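Long-range contact in gentamicin resistance protein (Enterococcus gallinarum, PDB 6CTZ), which probably transfers a phosphate from a guanine nucleotide to the 2''-hydroxyl of aminoglycoside antibiotics such as kanamycin, conferring gentamicin resistance: residues Lys54-Val68 with Pro208-Ile220. The protein carries 2 engineered substitutions. Sequence-based numbering, arbitrary orientation. Where two conformers were deposited one is given.
Sequences KEIQLLPLLVGCVKV and PLTGIIDFGDAAI. With MG (magnesium ion), chain C; MG (magnesium ion), chain D; GDP (guanosine-5'-diphosphate), chain B; KAN (kanamycin a), chain E.
Glu-55 on helix 46-62 reaches the backbone of Phe-215, the middle residue of a DFG motif, and the pairing illustrates how the kinase-like fold of the phosphotransferases ties helix 46-62, which occupies the place of helix C in protein kinases, to the metal-binding loop. Phe-215 N donates to Glu-55 OE2 over 2.8 Å, a bent bond with an N-H...O angle of 136°, arriving from above the carboxylate plane. Beyond CG the glutamate chain is extended, and its other oxygen, OE1, makes a salt bridge to Arg-41, which also binds GDP; the pair recalls the strand-to-helix ion pair of protein kinases. One turn along, Leu-59 lays CD2 over a face of the Phe-215 ring, a CH-pi contact 3.9 Å from CD2 to the ring centroid, while Leu-62 CD1 packs against CE2 of the same ring. Earlier in the helix, the Lys-54 chain, otherwise extended, is bent about its CD-CG bond (chi3 67°), which brings NZ to two carbonyls of the type I turn from Phe-215 to Ala-218. Lys-54 NZ lies 2.7 Å from Gly-216 O, above the carbonyl plane. Lys-54 NZ meets Ala-218 O on a lone pair at 2.8 Å. Farther along, Val-68 spreads its methyls over strand 209-212, CG1 against Leu-209 CD2 and CG2 against Ile-212 CG1. The loop so anchored carries the acids that bind magnesium and kanamycin. Asp-217 OD2 accepts a bond from kanamycin N4, and Asp-214 holds both magnesium ions, OD2 bridging them and OD1 binding one. Asp-214 OD1 also closes an Asx turn, accepting from Gly-216 N at 3.3 Å.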
loop_
_atom_site.group_PDB
_atom_site.type_symbol
_atom_site.label_atom_id
_atom_site.label_comp_id
_atom_site.label_asym_id
_atom_site.label_seq_id
_atom_site.Cartn_x
_atom_site.Cartn_y
_atom_site.Cartn_z
ATOM N N LYS A 54 8.763 -11.338 5.077
ATOM C CA LYS A 54 9.022 -11.000 3.682
ATOM C C LYS A 54 9.834 -9.712 3.572
ATOM O O LYS A 54 10.848 -9.669 2.871
ATOM C CB LYS A 54 7.691 -10.876 2.932
ATOM C CG LYS A 54 7.790 -10.262 1.537
ATOM C CD LYS A 54 6.426 -10.149 0.884
ATOM C CE LYS A 54 5.513 -9.149 1.579
ATOM N NZ LYS A 54 4.107 -9.279 1.077
ATOM N N GLU A 55 9.420 -8.654 4.286
ATOM C CA GLU A 55 10.159 -7.392 4.218
ATOM C C GLU A 55 11.598 -7.547 4.704
ATOM O O GLU A 55 12.512 -6.929 4.147
ATOM C CB GLU A 55 9.439 -6.289 5.003
ATOM C CG GLU A 55 8.117 -5.846 4.384
ATOM C CD GLU A 55 7.578 -4.613 5.070
ATOM O OE1 GLU A 55 6.843 -4.768 6.062
ATOM O OE2 GLU A 55 7.912 -3.485 4.640
ATOM N N ILE A 56 11.816 -8.359 5.744
ATOM C CA ILE A 56 13.168 -8.567 6.257
ATOM C C ILE A 56 14.094 -9.079 5.156
ATOM O O ILE A 56 15.268 -8.689 5.075
ATOM C CB ILE A 56 13.136 -9.509 7.479
ATOM C CG1 ILE A 56 12.569 -8.773 8.699
ATOM C CG2 ILE A 56 14.532 -10.092 7.762
ATOM C CD1 ILE A 56 12.203 -9.686 9.852
ATOM N N GLN A 57 13.582 -9.962 4.291
ATOM C CA GLN A 57 14.398 -10.518 3.215
ATOM C C GLN A 57 14.441 -9.595 2.006
ATOM O O GLN A 57 15.478 -9.491 1.339
ATOM C CB GLN A 57 13.848 -11.873 2.787
ATOM C CG GLN A 57 13.826 -12.940 3.869
ATOM C CD GLN A 57 12.978 -14.116 3.432
ATOM O OE1 GLN A 57 11.815 -14.242 3.832
ATOM N NE2 GLN A 57 13.537 -14.962 2.579
ATOM N N LEU A 58 13.316 -8.946 1.687
ATOM C CA LEU A 58 13.219 -8.194 0.441
ATOM C C LEU A 58 13.930 -6.850 0.522
ATOM O O LEU A 58 14.638 -6.458 -0.414
ATOM C CB LEU A 58 11.750 -7.971 0.077
ATOM C CG LEU A 58 11.516 -7.078 -1.146
ATOM C CD1 LEU A 58 12.035 -7.736 -2.426
ATOM C CD2 LEU A 58 10.050 -6.720 -1.300
ATOM N N LEU A 59 13.702 -6.100 1.598
ATOM C CA LEU A 59 14.154 -4.710 1.608
ATOM C C LEU A 59 15.658 -4.574 1.422
ATOM O O LEU A 59 16.077 -3.662 0.686
ATOM C CB LEU A 59 13.661 -3.971 2.865
ATOM C CG LEU A 59 12.141 -3.787 2.949
ATOM C CD1 LEU A 59 11.748 -3.127 4.272
ATOM C CD2 LEU A 59 11.628 -2.978 1.776
ATOM N N PRO A 60 16.510 -5.408 2.032
ATOM C CA PRO A 60 17.951 -5.250 1.798
ATOM C C PRO A 60 18.330 -5.415 0.345
ATOM O O PRO A 60 19.295 -4.785 -0.103
ATOM C CB PRO A 60 18.575 -6.331 2.689
ATOM C CG PRO A 60 17.581 -6.520 3.784
ATOM C CD PRO A 60 16.245 -6.393 3.103
ATOM N N LEU A 61 17.578 -6.215 -0.417
ATOM C CA LEU A 61 17.867 -6.391 -1.831
ATOM C C LEU A 61 17.390 -5.208 -2.657
ATOM O O LEU A 61 17.937 -4.959 -3.735
ATOM C CB LEU A 61 17.179 -7.658 -2.339
ATOM C CG LEU A 61 17.548 -8.928 -1.571
ATOM C CD1 LEU A 61 16.685 -10.107 -2.002
ATOM C CD2 LEU A 61 19.029 -9.231 -1.724
ATOM N N LEU A 62 16.399 -4.471 -2.165
ATOM C CA LEU A 62 15.834 -3.342 -2.899
ATOM C C LEU A 62 16.587 -2.040 -2.681
ATOM O O LEU A 62 16.526 -1.162 -3.548
ATOM C CB LEU A 62 14.388 -3.092 -2.463
ATOM C CG LEU A 62 13.320 -4.040 -2.979
ATOM C CD1 LEU A 62 11.958 -3.546 -2.535
ATOM C CD2 LEU A 62 13.391 -4.135 -4.495
ATOM N N VAL A 63 17.289 -1.891 -1.548
ATOM C CA VAL A 63 17.883 -0.604 -1.177
ATOM C C VAL A 63 18.723 -0.044 -2.319
ATOM O O VAL A 63 18.636 1.141 -2.664
ATOM C CB VAL A 63 18.703 -0.745 0.122
ATOM C CG1 VAL A 63 19.582 0.486 0.355
ATOM C CG2 VAL A 63 17.796 -0.957 1.324
ATOM N N GLY A 64 19.568 -0.889 -2.907
ATOM C CA GLY A 64 20.460 -0.450 -3.960
ATOM C C GLY A 64 19.830 -0.275 -5.323
ATOM O O GLY A 64 20.516 0.131 -6.269
ATOM N N CYS A 65 18.536 -0.570 -5.453
ATOM C CA CYS A 65 17.837 -0.520 -6.727
ATOM C C CYS A 65 16.872 0.646 -6.842
ATOM O O CYS A 65 16.350 0.888 -7.935
ATOM C CB CYS A 65 17.053 -1.822 -6.946
ATOM S SG CYS A 65 18.081 -3.294 -6.866
ATOM N N VAL A 66 16.597 1.355 -5.751
ATOM C CA VAL A 66 15.649 2.461 -5.766
ATOM C C VAL A 66 16.376 3.740 -5.366
ATOM O O VAL A 66 17.414 3.714 -4.702
ATOM C CB VAL A 66 14.411 2.213 -4.872
ATOM C CG1 VAL A 66 13.621 1.017 -5.372
ATOM C CG2 VAL A 66 14.828 2.005 -3.432
ATOM N N LYS A 67 15.828 4.872 -5.804
ATOM C CA LYS A 67 16.403 6.190 -5.551
ATOM C C LYS A 67 15.624 6.973 -4.502
ATOM O O LYS A 67 15.663 8.209 -4.486
ATOM C CB LYS A 67 16.470 6.998 -6.845
ATOM C CG LYS A 67 17.362 6.378 -7.896
ATOM C CD LYS A 67 17.487 7.290 -9.097
ATOM C CE LYS A 67 18.209 6.610 -10.249
ATOM N NZ LYS A 67 19.571 6.155 -9.875
ATOM N N VAL A 68 14.854 6.286 -3.686
ATOM C CA VAL A 68 14.279 6.850 -2.481
ATOM C C VAL A 68 14.799 6.021 -1.322
ATOM O O VAL A 68 15.276 4.894 -1.490
ATOM C CB VAL A 68 12.735 6.844 -2.490
ATOM C CG1 VAL A 68 12.195 7.758 -3.580
ATOM C CG2 VAL A 68 12.204 5.420 -2.638
ATOM N N PRO A 208 11.496 16.325 -4.272
ATOM C CA PRO A 208 10.705 16.356 -3.028
ATOM C C PRO A 208 10.397 14.991 -2.418
ATOM O O PRO A 208 10.142 14.929 -1.211
ATOM C CB PRO A 208 9.414 17.052 -3.466
ATOM C CG PRO A 208 9.317 16.710 -4.942
ATOM C CD PRO A 208 10.715 16.785 -5.434
ATOM N N LEU A 209 10.361 13.907 -3.191
ATOM C CA LEU A 209 10.105 12.593 -2.612
ATOM C C LEU A 209 11.411 12.062 -2.038
ATOM O O LEU A 209 12.410 11.965 -2.754
ATOM C CB LEU A 209 9.578 11.645 -3.684
ATOM C CG LEU A 209 9.152 10.276 -3.151
ATOM C CD1 LEU A 209 7.936 10.378 -2.231
ATOM C CD2 LEU A 209 8.874 9.323 -4.312
ATOM N N THR A 210 11.414 11.728 -0.749
ATOM C CA THR A 210 12.621 11.230 -0.116
ATOM C C THR A 210 12.522 9.788 0.342
ATOM O O THR A 210 13.564 9.145 0.488
ATOM C CB THR A 210 13.045 12.114 1.072
ATOM O OG1 THR A 210 11.983 12.183 2.025
ATOM C CG2 THR A 210 13.405 13.517 0.601
ATOM N N GLY A 211 11.320 9.257 0.562
ATOM C CA GLY A 211 11.221 7.916 1.099
ATOM C C GLY A 211 9.882 7.281 0.823
ATOM O O GLY A 211 8.885 7.965 0.568
ATOM N N ILE A 212 9.880 5.949 0.868
ATOM C CA ILE A 212 8.675 5.125 0.765
ATOM C C ILE A 212 8.747 4.076 1.863
ATOM O O ILE A 212 9.788 3.417 2.021
ATOM C CB ILE A 212 8.564 4.431 -0.610
ATOM C CG1 ILE A 212 8.501 5.451 -1.748
ATOM C CG2 ILE A 212 7.342 3.494 -0.645
ATOM C CD1 ILE A 212 7.141 6.108 -1.919
ATOM N N ILE A 213 7.661 3.913 2.619
ATOM C CA ILE A 213 7.602 2.922 3.687
ATOM C C ILE A 213 6.560 1.838 3.402
ATOM O O ILE A 213 5.855 1.879 2.383
ATOM C CB ILE A 213 7.364 3.596 5.054
ATOM C CG1 ILE A 213 6.047 4.385 5.044
ATOM C CG2 ILE A 213 8.564 4.476 5.433
ATOM C CD1 ILE A 213 5.592 4.808 6.424
ATOM N N ASP A 214 6.476 0.855 4.302
ATOM C CA ASP A 214 5.449 -0.188 4.340
ATOM C C ASP A 214 5.354 -1.038 3.081
ATOM O O ASP A 214 4.424 -0.880 2.286
ATOM C CB ASP A 214 4.069 0.362 4.695
ATOM C CG ASP A 214 3.079 -0.750 5.027
ATOM O OD1 ASP A 214 3.494 -1.942 5.096
ATOM O OD2 ASP A 214 1.878 -0.433 5.213
ATOM N N PHE A 215 6.292 -1.966 2.920
ATOM C CA PHE A 215 6.309 -2.903 1.808
ATOM C C PHE A 215 5.623 -4.223 2.144
ATOM O O PHE A 215 5.858 -5.223 1.460
ATOM C CB PHE A 215 7.752 -3.145 1.343
ATOM C CG PHE A 215 8.365 -1.979 0.600
ATOM C CD1 PHE A 215 8.712 -0.801 1.264
ATOM C CD2 PHE A 215 8.624 -2.074 -0.758
ATOM C CE1 PHE A 215 9.299 0.264 0.576
ATOM C CE2 PHE A 215 9.203 -1.022 -1.450
ATOM C CZ PHE A 215 9.540 0.156 -0.781
ATOM N N GLY A 216 4.758 -4.241 3.162
ATOM C CA GLY A 216 4.151 -5.482 3.604
ATOM C C GLY A 216 3.247 -6.148 2.585
ATOM O O GLY A 216 3.033 -7.364 2.666
ATOM N N ASP A 217 2.717 -5.390 1.629
ATOM C CA ASP A 217 1.883 -5.944 0.574
ATOM C C ASP A 217 2.669 -6.258 -0.692
ATOM O O ASP A 217 2.064 -6.532 -1.728
ATOM C CB ASP A 217 0.701 -5.016 0.278
ATOM C CG ASP A 217 -0.338 -5.044 1.372
ATOM O OD1 ASP A 217 -0.859 -6.141 1.685
ATOM O OD2 ASP A 217 -0.644 -3.973 1.923
ATOM N N ALA A 218 3.996 -6.237 -0.637
ATOM C CA ALA A 218 4.783 -6.513 -1.833
ATOM C C ALA A 218 4.412 -7.872 -2.414
ATOM O O ALA A 218 4.225 -8.857 -1.690
ATOM C CB ALA A 218 6.280 -6.465 -1.525
ATOM N N ALA A 219 4.286 -7.917 -3.736
ATOM C CA ALA A 219 3.798 -9.115 -4.404
ATOM C C ALA A 219 4.350 -9.134 -5.820
ATOM O O ALA A 219 4.772 -8.106 -6.352
ATOM C CB ALA A 219 2.267 -9.151 -4.434
ATOM N N ILE A 220 4.363 -10.318 -6.422
ATOM C CA ILE A 220 4.563 -10.440 -7.862
ATOM C C ILE A 220 3.163 -10.444 -8.462
ATOM O O ILE A 220 2.406 -11.405 -8.280
ATOM C CB ILE A 220 5.330 -11.717 -8.232
ATOM C CG1 ILE A 220 6.676 -11.771 -7.495
ATOM C CG2 ILE A 220 5.498 -11.791 -9.748
ATOM C CD1 ILE A 220 7.520 -10.540 -7.674
HETATM MG MG MG C . 0.860 1.209 6.060
HETATM MG MG MG D . 1.471 -2.629 5.632
HETATM P PB GDP B . 0.857 -1.041 8.349
HETATM O O1B GDP B . 1.555 -2.146 7.593
HETATM O O2B GDP B . 0.112 -0.099 7.427
HETATM O O3B GDP B . 0.023 -1.572 9.492
HETATM O O3A GDP B . 2.048 -0.211 9.064
HETATM P PA GDP B . 3.094 0.838 8.409
HETATM O O1A GDP B . 4.373 0.150 8.035
HETATM O O2A GDP B . 2.429 1.600 7.275
HETATM O "O5'" GDP B . 3.410 1.783 9.691
HETATM C "C5'" GDP B . 2.328 2.410 10.366
HETATM C "C4'" GDP B . 2.516 3.907 10.309
HETATM O "O4'" GDP B . 3.668 4.255 11.077
HETATM C "C3'" GDP B . 2.799 4.469 8.926
HETATM O "O3'" GDP B . 1.615 4.633 8.139
HETATM C "C2'" GDP B . 3.410 5.798 9.294
HETATM O "O2'" GDP B . 2.396 6.715 9.719
HETATM C "C1'" GDP B . 4.230 5.437 10.522
HETATM N N9 GDP B . 5.619 5.128 10.130
HETATM C C8 GDP B . 6.185 3.912 9.960
HETATM N N7 GDP B . 7.487 4.063 9.603
HETATM C C5 GDP B . 7.747 5.384 9.553
HETATM C C6 GDP B . 8.897 6.238 9.232
HETATM O O6 GDP B . 9.997 5.739 8.929
HETATM N N1 GDP B . 8.712 7.565 9.307
HETATM C C2 GDP B . 7.534 8.139 9.640
HETATM N N2 GDP B . 7.447 9.481 9.702
HETATM N N3 GDP B . 6.431 7.418 9.936
HETATM C C4 GDP B . 6.510 6.071 9.909
HETATM C C1 KAN E . -9.760 3.239 2.545
HETATM C C2 KAN E . -11.007 3.422 1.680
HETATM C C3 KAN E . -11.188 4.891 1.359
HETATM C C4 KAN E . -11.314 5.633 2.680
HETATM C C5 KAN E . -10.084 5.410 3.555
HETATM C C6 KAN E . -10.235 6.076 4.919
HETATM C C7 KAN E . -4.617 2.350 1.628
HETATM C C8 KAN E . -5.505 1.582 2.604
HETATM C C9 KAN E . -6.981 1.833 2.281
HETATM C C10 KAN E . -7.317 3.325 2.284
HETATM C C11 KAN E . -6.374 4.088 1.350
HETATM C C12 KAN E . -4.914 3.841 1.709
HETATM C C13 KAN E . -5.470 -0.661 3.537
HETATM C C14 KAN E . -4.411 -1.743 3.680
HETATM C C15 KAN E . -4.365 -2.559 2.385
HETATM C C16 KAN E . -5.750 -3.120 2.085
HETATM C C17 KAN E . -6.766 -1.995 2.061
HETATM C C18 KAN E . -8.162 -2.574 1.892
HETATM N N1 KAN E . -9.054 5.772 5.706
HETATM N N2 KAN E . -6.641 5.522 1.385
HETATM N N3 KAN E . -3.212 2.081 1.932
HETATM N N4 KAN E . -3.397 -3.648 2.447
HETATM O O5 KAN E . -9.783 4.022 3.743
HETATM O O6 KAN E . -10.846 2.673 0.472
HETATM O O7 KAN E . -12.364 5.100 0.569
HETATM O O8 KAN E . -11.465 7.029 2.413
HETATM O O9 KAN E . -8.620 3.562 1.745
HETATM O O10 KAN E . -7.796 1.188 3.274
HETATM O O11 KAN E . -5.153 0.200 2.444
HETATM O O12 KAN E . -6.727 -1.283 3.287
HETATM O O13 KAN E . -3.164 -1.109 3.979
HETATM O O14 KAN E . -5.792 -3.777 0.806
HETATM O O15 KAN E . -9.114 -1.505 1.865
HETATM O O HOH W 1 1.188 -2.705 3.501
HETATM O O HOH W 2 -0.174 2.851 6.735
HETATM O O HOH W 3 -0.839 0.686 4.937
HETATM O O HOH W 4 2.141 -4.645 5.989
HETATM O O HOH W 5 -0.528 -3.052 5.777
#